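Local coordinates for protein WbmS, polysaccharide deacetylase involved in O-antigen biosynthesis (Bordetella bronchiseptica, PDB 3HFT) that probably removes acetyl groups from a polysaccharide with the help of a bound zinc ion, as a putative deacetylase in the making of the bacterial O-antigen, at residues A[18-22]-A[252-257]; A[51-56]-A[209-213]; A[65-71]-A[86-92]; A[173-179]-A[202-208]. One frame throughout, in Å; residues are numbered along the deposited sequence.

Contact 1 (A[18-22]-A[252-257]). With EDO (1,2-ethanediol), chain H.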
# COMPACT_ATOMS: atom_id res chain seq x y z
N ASP A 18 7.58 28.37 9.24
CA ASP A 18 9.03 28.34 9.03
C ASP A 18 9.68 27.05 9.59
O ASP A 18 10.78 26.69 9.16
CB ASP A 18 9.66 29.60 9.62
CG ASP A 18 8.96 30.88 9.16
OD1 ASP A 18 7.72 31.01 9.37
OD2 ASP A 18 9.64 31.76 8.60
N ASN A 19 9.00 26.39 10.54
CA ASN A 19 9.36 25.04 11.04
C ASN A 19 8.81 24.06 10.04
O ASN A 19 7.84 23.33 10.31
CB ASN A 19 8.74 24.74 12.41
N LYS A 20 9.43 24.03 8.88
CA LYS A 20 8.90 23.20 7.81
C LYS A 20 9.11 21.71 8.04
O LYS A 20 8.32 20.90 7.59
CB LYS A 20 9.52 23.62 6.49
CG LYS A 20 8.49 23.76 5.40
CD LYS A 20 9.15 24.08 4.09
CE LYS A 20 8.22 24.85 3.19
NZ LYS A 20 8.20 26.27 3.62
N PHE A 21 10.19 21.36 8.72
CA PHE A 21 10.61 19.98 8.88
C PHE A 21 10.07 19.41 10.19
O PHE A 21 10.18 20.05 11.26
CB PHE A 21 12.13 19.86 8.86
CG PHE A 21 12.75 20.17 7.52
CD1 PHE A 21 12.83 19.21 6.53
CD2 PHE A 21 13.26 21.43 7.26
CE1 PHE A 21 13.41 19.49 5.31
CE2 PHE A 21 13.85 21.72 6.03
CZ PHE A 21 13.93 20.75 5.05
N ALA A 22 9.52 18.21 10.12
CA ALA A 22 8.93 17.59 11.28
C ALA A 22 9.28 16.10 11.36
O ALA A 22 9.87 15.53 10.45
CB ALA A 22 7.41 17.81 11.24
N LEU A 252 17.76 20.63 -0.92
CA LEU A 252 16.46 20.67 -0.26
C LEU A 252 16.59 21.29 1.10
O LEU A 252 15.76 22.13 1.50
CB LEU A 252 15.92 19.25 -0.18
CG LEU A 252 14.65 18.85 0.52
CD1 LEU A 252 14.40 17.39 0.11
CD2 LEU A 252 14.77 18.99 2.02
N LEU A 253 17.64 20.90 1.83
CA LEU A 253 17.92 21.48 3.15
C LEU A 253 18.23 22.97 3.04
O LEU A 253 17.65 23.79 3.78
CB LEU A 253 19.09 20.73 3.84
CG LEU A 253 18.82 19.29 4.30
CD1 LEU A 253 20.11 18.55 4.70
CD2 LEU A 253 17.77 19.27 5.44
N ALA A 254 19.14 23.33 2.13
CA ALA A 254 19.55 24.73 1.95
C ALA A 254 18.37 25.63 1.59
O ALA A 254 18.25 26.71 2.10
CB ALA A 254 20.66 24.84 0.87
N ARG A 255 17.51 25.17 0.69
CA ARG A 255 16.35 25.94 0.30
C ARG A 255 15.29 26.09 1.36
O ARG A 255 14.46 26.97 1.24
CB ARG A 255 15.59 25.23 -0.79
CG ARG A 255 16.21 25.19 -2.12
CD ARG A 255 15.19 24.56 -3.05
NE ARG A 255 15.88 24.28 -4.30
CZ ARG A 255 16.09 23.08 -4.79
NH1 ARG A 255 15.62 22.00 -4.17
NH2 ARG A 255 16.75 22.97 -5.94
N ASN A 256 15.25 25.18 2.34
CA ASN A 256 14.10 25.12 3.25
C ASN A 256 14.40 25.42 4.72
O ASN A 256 13.49 25.45 5.53
CB ASN A 256 13.42 23.77 3.12
CG ASN A 256 12.67 23.63 1.82
OD1 ASN A 256 11.66 24.31 1.62
ND2 ASN A 256 13.15 22.77 0.93
N ILE A 257 15.65 25.66 5.08
CA ILE A 257 15.92 26.00 6.46
C ILE A 257 15.87 27.51 6.57
O ILE A 257 15.90 28.20 5.54
CB ILE A 257 17.28 25.47 7.01
CG1 ILE A 257 18.47 26.01 6.22
CG2 ILE A 257 17.27 23.94 7.07
CD1 ILE A 257 19.82 25.47 6.69
OXT ILE A 257 15.81 28.05 7.67
C1 EDO H . 12.44 23.23 10.02
O1 EDO H . 11.74 22.99 11.23
C2 EDO H . 12.95 24.65 9.84
O2 EDO H . 12.51 25.12 8.54

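Contact 2 (A[51-56]-A[209-213]). With EDO (1,2-ethanediol), chain D.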
# COMPACT_ATOMS: atom_id res chain seq x y z
N PHE A 51 30.11 4.09 9.57
CA PHE A 51 30.71 5.32 9.02
C PHE A 51 29.74 5.97 8.02
O PHE A 51 29.65 7.19 7.91
CB PHE A 51 32.10 5.08 8.40
CG PHE A 51 32.10 4.35 7.09
CD1 PHE A 51 32.11 2.96 7.05
CD2 PHE A 51 32.18 5.04 5.89
CE1 PHE A 51 32.12 2.27 5.85
CE2 PHE A 51 32.22 4.37 4.67
CZ PHE A 51 32.17 2.98 4.65
N VAL A 52 29.00 5.13 7.31
CA VAL A 52 27.98 5.60 6.36
C VAL A 52 26.81 6.24 7.11
O VAL A 52 26.37 7.32 6.75
CB VAL A 52 27.51 4.45 5.45
CG1 VAL A 52 26.27 4.86 4.61
CG2 VAL A 52 28.66 3.96 4.57
N LEU A 53 26.31 5.58 8.16
CA LEU A 53 25.19 6.14 8.92
C LEU A 53 25.64 7.43 9.60
O LEU A 53 24.92 8.43 9.58
CB LEU A 53 24.66 5.12 9.95
CG LEU A 53 23.56 5.60 10.90
CD1 LEU A 53 22.36 6.18 10.14
CD2 LEU A 53 23.12 4.45 11.79
N GLN A 54 26.86 7.44 10.15
CA GLN A 54 27.36 8.65 10.80
C GLN A 54 27.40 9.84 9.86
O GLN A 54 27.12 10.96 10.27
CB GLN A 54 28.75 8.45 11.39
CG GLN A 54 29.18 9.68 12.24
CD GLN A 54 28.32 9.84 13.48
OE1 GLN A 54 28.24 8.93 14.29
NE2 GLN A 54 27.67 11.00 13.64
N ASP A 55 27.76 9.62 8.61
CA ASP A 55 27.83 10.70 7.64
C ASP A 55 26.47 11.30 7.39
O ASP A 55 26.32 12.53 7.30
CB ASP A 55 28.42 10.18 6.32
CG ASP A 55 28.23 11.17 5.16
OD1 ASP A 55 29.00 12.13 5.07
OD2 ASP A 55 27.30 10.99 4.35
N THR A 56 25.45 10.44 7.29
CA THR A 56 24.09 10.94 7.11
C THR A 56 23.63 11.71 8.34
O THR A 56 23.09 12.79 8.21
CB THR A 56 23.10 9.83 6.74
OG1 THR A 56 23.53 9.16 5.55
CG2 THR A 56 21.74 10.44 6.45
N PRO A 209 21.08 6.04 3.84
CA PRO A 209 22.44 6.47 4.14
C PRO A 209 23.45 6.10 3.06
O PRO A 209 24.25 6.95 2.67
CB PRO A 209 22.72 5.79 5.47
CG PRO A 209 21.41 5.83 6.16
CD PRO A 209 20.40 5.53 5.04
N ILE A 210 23.36 4.87 2.54
CA ILE A 210 24.27 4.42 1.48
C ILE A 210 24.17 5.33 0.26
O ILE A 210 25.19 5.69 -0.33
CB ILE A 210 24.08 2.91 1.10
CG1 ILE A 210 25.29 2.45 0.27
CG2 ILE A 210 22.71 2.62 0.36
CD1 ILE A 210 26.71 2.61 1.00
N HIS A 211 22.97 5.74 -0.12
CA HIS A 211 22.86 6.60 -1.31
C HIS A 211 23.26 8.02 -1.03
O HIS A 211 23.80 8.71 -1.89
CB HIS A 211 21.47 6.52 -1.93
CG HIS A 211 21.12 5.15 -2.41
ND1 HIS A 211 21.98 4.41 -3.19
CD2 HIS A 211 20.04 4.37 -2.19
CE1 HIS A 211 21.42 3.24 -3.45
NE2 HIS A 211 20.24 3.20 -2.86
N VAL A 212 23.01 8.49 0.19
CA VAL A 212 23.48 9.84 0.58
C VAL A 212 25.01 9.82 0.58
O VAL A 212 25.65 10.73 0.09
CB VAL A 212 22.88 10.28 1.95
CG1 VAL A 212 23.45 11.63 2.43
CG2 VAL A 212 21.32 10.34 1.85
N TYR A 213 25.61 8.78 1.14
CA TYR A 213 27.07 8.69 1.17
C TYR A 213 27.70 8.68 -0.23
O TYR A 213 28.70 9.35 -0.45
CB TYR A 213 27.51 7.44 1.93
CG TYR A 213 28.97 7.49 2.31
CD1 TYR A 213 29.38 8.11 3.50
CD2 TYR A 213 29.94 6.98 1.47
CE1 TYR A 213 30.71 8.18 3.84
CE2 TYR A 213 31.28 7.09 1.81
CZ TYR A 213 31.64 7.68 3.00
OH TYR A 213 32.96 7.75 3.35
C1 EDO D . 18.93 -0.00 -1.92
O1 EDO D . 18.63 0.97 -2.92
C2 EDO D . 19.19 0.70 -0.58
O2 EDO D . 18.94 -0.19 0.53

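Contact 3 (A[65-71]-A[86-92])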
# COMPACT_ATOMS: atom_id res chain seq x y z
N VAL A 65 17.66 20.25 11.55
CA VAL A 65 16.24 19.94 11.30
C VAL A 65 15.82 18.60 11.93
O VAL A 65 16.66 17.76 12.29
CB VAL A 65 15.95 19.89 9.75
CG1 VAL A 65 16.41 21.17 9.07
CG2 VAL A 65 16.64 18.68 9.07
N CYS A 66 14.50 18.43 12.06
CA CYS A 66 13.89 17.17 12.50
C CYS A 66 14.06 16.09 11.44
O CYS A 66 14.19 16.38 10.25
CB CYS A 66 12.38 17.35 12.71
SG CYS A 66 11.94 18.26 14.18
N ALA A 67 14.02 14.83 11.88
CA ALA A 67 14.07 13.71 10.96
C ALA A 67 13.64 12.44 11.70
O ALA A 67 13.68 12.38 12.93
CB ALA A 67 15.48 13.56 10.32
N THR A 68 13.18 11.45 10.94
CA THR A 68 12.77 10.17 11.51
C THR A 68 13.65 9.08 10.89
O THR A 68 13.88 9.09 9.69
CB THR A 68 11.32 9.90 11.21
OG1 THR A 68 10.54 11.03 11.65
CG2 THR A 68 10.85 8.63 11.91
N TRP A 69 14.10 8.13 11.71
CA TRP A 69 15.11 7.14 11.29
C TRP A 69 14.56 5.77 11.55
O TRP A 69 14.18 5.46 12.69
CB TRP A 69 16.42 7.32 12.12
CG TRP A 69 16.99 8.71 11.99
CD1 TRP A 69 16.53 9.83 12.59
CD2 TRP A 69 18.08 9.14 11.15
NE1 TRP A 69 17.28 10.91 12.25
CE2 TRP A 69 18.23 10.52 11.35
CE3 TRP A 69 18.97 8.47 10.31
CZ2 TRP A 69 19.19 11.27 10.68
CZ3 TRP A 69 19.93 9.22 9.63
CH2 TRP A 69 20.05 10.61 9.84
N PHE A 70 14.50 4.93 10.52
CA PHE A 70 13.96 3.58 10.69
C PHE A 70 15.09 2.57 10.83
O PHE A 70 15.84 2.33 9.89
CB PHE A 70 12.98 3.25 9.58
CG PHE A 70 11.76 4.10 9.58
CD1 PHE A 70 10.77 3.93 10.55
CD2 PHE A 70 11.55 5.05 8.60
CE1 PHE A 70 9.65 4.70 10.53
CE2 PHE A 70 10.41 5.81 8.60
CZ PHE A 70 9.48 5.65 9.57
N ALA A 71 15.22 2.00 12.03
CA ALA A 71 16.38 1.15 12.37
C ALA A 71 16.23 -0.29 11.90
O ALA A 71 15.16 -0.92 12.05
CB ALA A 71 16.63 1.16 13.90
N LEU A 86 15.41 16.35 18.17
CA LEU A 86 14.81 16.60 16.87
C LEU A 86 14.64 15.32 16.06
O LEU A 86 14.01 15.33 14.99
CB LEU A 86 15.67 17.59 16.07
CG LEU A 86 15.90 18.99 16.64
CD1 LEU A 86 16.64 19.83 15.62
CD2 LEU A 86 14.61 19.64 17.05
N PHE A 87 15.20 14.22 16.55
CA PHE A 87 15.17 12.96 15.82
C PHE A 87 14.25 11.94 16.45
O PHE A 87 14.28 11.74 17.64
CB PHE A 87 16.57 12.35 15.73
CG PHE A 87 17.54 13.12 14.85
CD1 PHE A 87 17.13 14.14 14.02
CD2 PHE A 87 18.87 12.73 14.80
CE1 PHE A 87 18.04 14.80 13.21
CE2 PHE A 87 19.77 13.38 13.98
CZ PHE A 87 19.35 14.41 13.19
N GLU A 88 13.48 11.25 15.63
CA GLU A 88 12.64 10.17 16.11
C GLU A 88 13.25 8.86 15.60
O GLU A 88 13.68 8.77 14.46
CB GLU A 88 11.23 10.33 15.58
CG GLU A 88 10.35 9.12 15.81
CD GLU A 88 8.93 9.29 15.29
OE1 GLU A 88 8.59 10.42 14.85
OE2 GLU A 88 8.19 8.28 15.29
N LEU A 89 13.29 7.86 16.47
CA LEU A 89 13.77 6.54 16.09
C LEU A 89 12.54 5.64 15.92
O LEU A 89 11.69 5.55 16.83
CB LEU A 89 14.69 5.96 17.17
CG LEU A 89 15.33 4.58 16.88
CD1 LEU A 89 16.23 4.61 15.63
CD2 LEU A 89 16.10 4.04 18.11
N GLY A 90 12.44 5.01 14.76
CA GLY A 90 11.41 4.02 14.48
C GLY A 90 12.09 2.73 14.05
O GLY A 90 13.33 2.59 14.15
N VAL A 91 11.29 1.77 13.59
CA VAL A 91 11.80 0.45 13.20
C VAL A 91 11.59 0.13 11.73
O VAL A 91 10.64 0.61 11.11
CB VAL A 91 11.19 -0.68 14.12
CG1 VAL A 91 11.78 -0.57 15.51
CG2 VAL A 91 9.65 -0.60 14.15
N HIS A 92 12.51 -0.68 11.20
CA HIS A 92 12.52 -1.14 9.83
C HIS A 92 12.64 -2.67 9.80
O HIS A 92 13.68 -3.23 9.45
CB HIS A 92 13.67 -0.47 9.09
CG HIS A 92 13.51 -0.41 7.60
ND1 HIS A 92 12.46 0.23 6.99
CD2 HIS A 92 14.32 -0.85 6.61
CE1 HIS A 92 12.61 0.15 5.67
NE2 HIS A 92 13.72 -0.50 5.42

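Contact 4 (A[173-179]-A[202-208]). With EDO (1,2-ethanediol), chain F.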
# COMPACT_ATOMS: atom_id res chain seq x y z
N VAL A 173 0.57 6.96 6.86
CA VAL A 173 1.26 8.11 6.37
C VAL A 173 1.89 7.80 4.98
O VAL A 173 2.86 7.07 4.91
CB VAL A 173 2.38 8.54 7.36
CG1 VAL A 173 3.11 9.82 6.82
CG2 VAL A 173 1.80 8.74 8.80
N PRO A 174 1.33 8.35 3.88
CA PRO A 174 1.88 8.00 2.58
C PRO A 174 3.10 8.86 2.26
O PRO A 174 3.15 10.01 2.69
CB PRO A 174 0.75 8.36 1.63
CG PRO A 174 0.13 9.56 2.26
CD PRO A 174 0.18 9.24 3.75
N TYR A 175 4.05 8.33 1.49
CA TYR A 175 5.23 9.09 1.13
C TYR A 175 5.40 9.13 -0.36
O TYR A 175 4.85 8.29 -1.09
CB TYR A 175 6.48 8.60 1.84
CG TYR A 175 7.11 7.28 1.45
CD1 TYR A 175 6.60 6.07 1.91
CD2 TYR A 175 8.27 7.26 0.74
CE1 TYR A 175 7.22 4.87 1.62
CE2 TYR A 175 8.93 6.06 0.47
CZ TYR A 175 8.39 4.87 0.91
OH TYR A 175 9.06 3.69 0.68
N LEU A 176 6.05 10.19 -0.82
CA LEU A 176 5.98 10.55 -2.24
C LEU A 176 7.30 10.60 -3.04
O LEU A 176 7.29 10.81 -4.26
CB LEU A 176 5.23 11.90 -2.36
CG LEU A 176 5.67 13.16 -1.58
CD1 LEU A 176 7.16 13.53 -1.77
CD2 LEU A 176 4.73 14.35 -1.91
N TRP A 177 8.41 10.38 -2.36
CA TRP A 177 9.73 10.42 -2.99
C TRP A 177 10.69 9.53 -2.22
O TRP A 177 10.64 9.45 -0.97
CB TRP A 177 10.25 11.86 -3.04
CG TRP A 177 11.46 12.05 -3.96
CD1 TRP A 177 11.46 12.57 -5.22
CD2 TRP A 177 12.85 11.85 -3.62
NE1 TRP A 177 12.74 12.63 -5.72
CE2 TRP A 177 13.61 12.19 -4.76
CE3 TRP A 177 13.51 11.33 -2.50
CZ2 TRP A 177 15.02 12.08 -4.80
CZ3 TRP A 177 14.90 11.22 -2.54
CH2 TRP A 177 15.63 11.58 -3.68
N GLU A 178 11.54 8.81 -2.96
CA GLU A 178 12.56 7.92 -2.39
C GLU A 178 13.74 7.91 -3.35
O GLU A 178 13.57 7.94 -4.59
CB GLU A 178 11.99 6.52 -2.14
CG GLU A 178 12.99 5.49 -1.61
CD GLU A 178 12.35 4.15 -1.32
OE1 GLU A 178 11.16 4.13 -0.90
OE2 GLU A 178 13.04 3.12 -1.51
N ASP A 179 14.94 7.89 -2.79
CA ASP A 179 16.16 8.00 -3.60
C ASP A 179 16.34 6.90 -4.61
O ASP A 179 16.56 7.19 -5.81
CB ASP A 179 17.45 8.27 -2.76
CG ASP A 179 17.68 7.29 -1.60
OD1 ASP A 179 17.03 6.24 -1.55
OD2 ASP A 179 18.53 7.59 -0.73
N ILE A 202 0.83 16.37 2.56
CA ILE A 202 1.94 15.92 3.36
C ILE A 202 3.11 15.51 2.47
O ILE A 202 2.90 14.86 1.45
CB ILE A 202 1.50 14.76 4.32
CG1 ILE A 202 2.58 14.56 5.39
CG2 ILE A 202 1.19 13.46 3.54
CD1 ILE A 202 2.20 13.51 6.39
N ASN A 203 4.34 15.89 2.84
CA ASN A 203 5.53 15.62 2.02
C ASN A 203 6.56 14.76 2.75
O ASN A 203 7.40 15.28 3.51
CB ASN A 203 6.19 16.95 1.64
CG ASN A 203 5.25 17.86 0.88
OD1 ASN A 203 5.20 17.80 -0.36
ND2 ASN A 203 4.58 18.78 1.59
N VAL A 204 6.47 13.45 2.58
CA VAL A 204 7.38 12.52 3.24
C VAL A 204 8.36 12.01 2.17
O VAL A 204 7.94 11.57 1.08
CB VAL A 204 6.63 11.35 3.93
CG1 VAL A 204 7.61 10.48 4.72
CG2 VAL A 204 5.49 11.87 4.83
N LEU A 205 9.65 12.12 2.48
CA LEU A 205 10.70 11.64 1.57
C LEU A 205 11.50 10.58 2.30
O LEU A 205 11.67 10.66 3.52
CB LEU A 205 11.61 12.79 1.12
CG LEU A 205 10.98 13.92 0.29
CD1 LEU A 205 10.43 15.04 1.20
CD2 LEU A 205 11.97 14.53 -0.67
N ASP A 206 11.97 9.58 1.55
CA ASP A 206 12.74 8.48 2.10
C ASP A 206 14.14 8.43 1.46
O ASP A 206 14.27 8.26 0.24
CB ASP A 206 12.02 7.18 1.83
CG ASP A 206 12.68 5.96 2.46
OD1 ASP A 206 13.62 6.11 3.28
OD2 ASP A 206 12.19 4.83 2.15
N PHE A 207 15.16 8.55 2.31
CA PHE A 207 16.57 8.44 1.88
C PHE A 207 17.26 7.26 2.56
O PHE A 207 16.93 6.91 3.68
CB PHE A 207 17.35 9.69 2.26
CG PHE A 207 16.96 10.94 1.51
CD1 PHE A 207 15.94 11.75 1.96
CD2 PHE A 207 17.66 11.32 0.37
CE1 PHE A 207 15.62 12.93 1.27
CE2 PHE A 207 17.34 12.47 -0.33
CZ PHE A 207 16.30 13.27 0.12
N HIS A 208 18.23 6.69 1.89
CA HIS A 208 19.11 5.65 2.45
C HIS A 208 20.50 6.24 2.65
O HIS A 208 21.04 6.86 1.74
CB HIS A 208 19.19 4.44 1.53
CG HIS A 208 17.87 3.80 1.28
ND1 HIS A 208 17.00 4.25 0.29
CD2 HIS A 208 17.22 2.80 1.92
CE1 HIS A 208 15.90 3.53 0.33
NE2 HIS A 208 16.00 2.65 1.32
C1 EDO F . 11.95 0.17 1.46
O1 EDO F . 12.76 -1.03 1.48
C2 EDO F . 12.90 1.37 1.37
O2 EDO F . 14.03 1.23 2.28
O HOH W 1 4.08 12.30 1.40

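Contact 1 (A[18-22]-A[252-257])
The ring of Phe21 lies against the last turn of the C-terminal helix 245-256. This is plain packing of a loop near the N terminus on the last helix of the chain, which packs against the central parallel sheet of this deacetylase-family protein. Phe21 CE1 comes within 3.6 Å of Leu252 CD2, which sits at the edge of the ring. Phe21 CZ lies 4.1 Å from Leu253 CD2. Phe21 CE2 is 3.6 Å from Asn256 CB and 4.2 Å from Ile257 CG2. One aromatic ring thus touches four residues of 252-257. The ring also packs on Ile39 and Leu41, so it sits between helix 245-256 and the central strand 39-44 of the parallel sheet.

No hydrogen bond joins the two segments. Lys20 adds an approach of its CD to Asn256 OD1 at 3.5 Å. Backbone hydrogen bonds between Ile39 and both Lys20 and Ala22 hold the loop to the strand. Asn256 also hydrogen-bonds Asp194, which ties the helix end to another part of the chain.

A 1,2-ethanediol molecule, probably from the crystallisation liquor, sits between the loop and the helix end. Its O2 donates a very short hydrogen bond of 2.4 Å to Asp18 O. Within 252-257, Asn256 ND2 donates to Leu252 O at 2.7 Å, which directs the amide nitrogen back along its own helix.

Contact 2 (A[51-56]-A[209-213])
This is a buried helix-helix contact in the polysaccharide deacetylase fold. Helix 50-63 crosses the short helix 209-214, which directly follows strand 203-207 of the parallel sheet. The axes of the two short segments approach to 8.5 Å and cross at 74°. No hydrogen bond joins them, so the contact rests on side-chain packing.

Val52 is central. Its CG1 lies 3.4 Å from Pro209 C, 3.6 Å from Ile210 N and 3.9 Å from Tyr213 CB. It therefore meets the first turn of the partner helix at the backbone itself. Leu53 CD1 reaches Pro209 CG at 4.1 Å.

Tyr213 packs on Phe51, Val52 and Asp55. The edge of Phe51 points at the face of Tyr213 in a T-shaped pair, with centroids 5.4 Å apart and planes at 89°. Val52 CG2 also lies over a face of the Tyr213 ring, and Asp55 CB is at its edge, 3.6 Å from Tyr213 CD1. The carboxylate of Asp55 forms a salt bridge with Arg246, which also binds Val212 O. Both helices are thereby linked to helix 245-256. The closest atom pair of the contact is Thr56 OG1 and Pro209 CA, 3.2 Å apart.

Contact 3 (A[65-71]-A[86-92])
Six backbone hydrogen bonds join the parallel strands 67-71 and 87-91 in a regular ladder. Ala67 N donates to Leu86 O (3.1 Å), Glu88 N to Ala67 O (2.9 Å), Trp69 N to Glu88 O (2.9 Å) and Gly90 N to Trp69 O (2.7 Å). Ala71 N then donates to Gly90 O (2.9 Å) and His92 N to Ala71 O (2.8 Å).

Apolar packing dominates the face carrying Ala67, Trp69, Phe87 and Leu89. The edge of Trp69 meets the face of Phe87, with Trp69 NE1 3.4 Å from Phe87 CG. Leu89 CD1 touches Ala71 CB at 3.9 Å.

Gly90 lies beside Phe70 on the other face. A CB there would clash with Phe70 CD1.

Polar ends turn to outside partners: Glu88 binds Ser123 and Ser25, and Thr68 binds Ile24 N. Past the strand, His92 NE2 coordinates zinc with Asp46 and His127. This is a beta-alpha-beta crossover, closed through helix 77-83, that delivers one ligand of the Asp-His-His zinc site.

Contact 4 (A[173-179]-A[202-208])
Trp177 and Leu205 lie on one face where the short, weakly bonded strand 177-178 runs parallel to strand 203-207, Glu178 and Asp206 on the other. The rotamers decide what each reaches. Trp177 (chi1 t) lays its indole near Phe207 (chi1 m), with Trp177 CZ3 3.5 Å from Phe207 CE2 and the ring planes oblique. Trp177 CB also meets Leu205 CD2 at 4.0 Å. Phe248 of helix 245-256 stacks on Trp177.

Glu178 is extended, with chi1 and chi2 both t, so its carboxylate reaches Tyr175. Tyr175 (chi1 p) donates from OH to Glu178 OE1 at 2.7 Å. Asp206 (chi1 t) brings OD2 within 3.3 Å of Glu178 OE1, a close pair of like charges.

Asp179 (chi1 p) and His208 (chi1 m) pair just past the C-terminal ends of the two strands. His208 ND1 donates to Asp179 OD1 at 2.7 Å, and His208 N to Asp179 OD2 at 2.8 Å. His208 NE2, the other ring nitrogen, donates to O2 of 1,2-ethanediol, probably from the crystallisation liquor, at 2.6 Å.

The backbones pair through Leu176 N to Val204 O (3.0 Å), Asp206 N to Trp177 O (2.9 Å) and Asp179 N to Asp206 O (3.1 Å). One water joins Pro174 O, Ile202 O and Val204 N. The strands belong to a beta-alpha-beta unit through helix 179-185. At their C-terminal ends the His-carboxylate pair lies by the zinc site, with His208 against its ligand Asp46.

In the fold
From the N terminus, the loop at 18-22 opens contact 1, which closes only at the C terminus. The other three contacts lie within this span. Contact 2 opens on helix 50-63 and closes at 209-213, enclosing contacts 3 and 4. These two follow in series: contact 3 is complete before the chain reaches contact 4. They bind pairs of strands on opposite sides of strand 39-44 in one parallel sheet, and do not touch. Contact 2 packs on both, through Leu53 and Thr56 on Trp69 and through Val212 on Phe207. Contact 1 also meets both, with Phe21 and Ile257 on Val65 and Leu252 on Leu205. The loop near the N terminus, helix 245-256 and the helices of contact 2 thus all pack against that sheet.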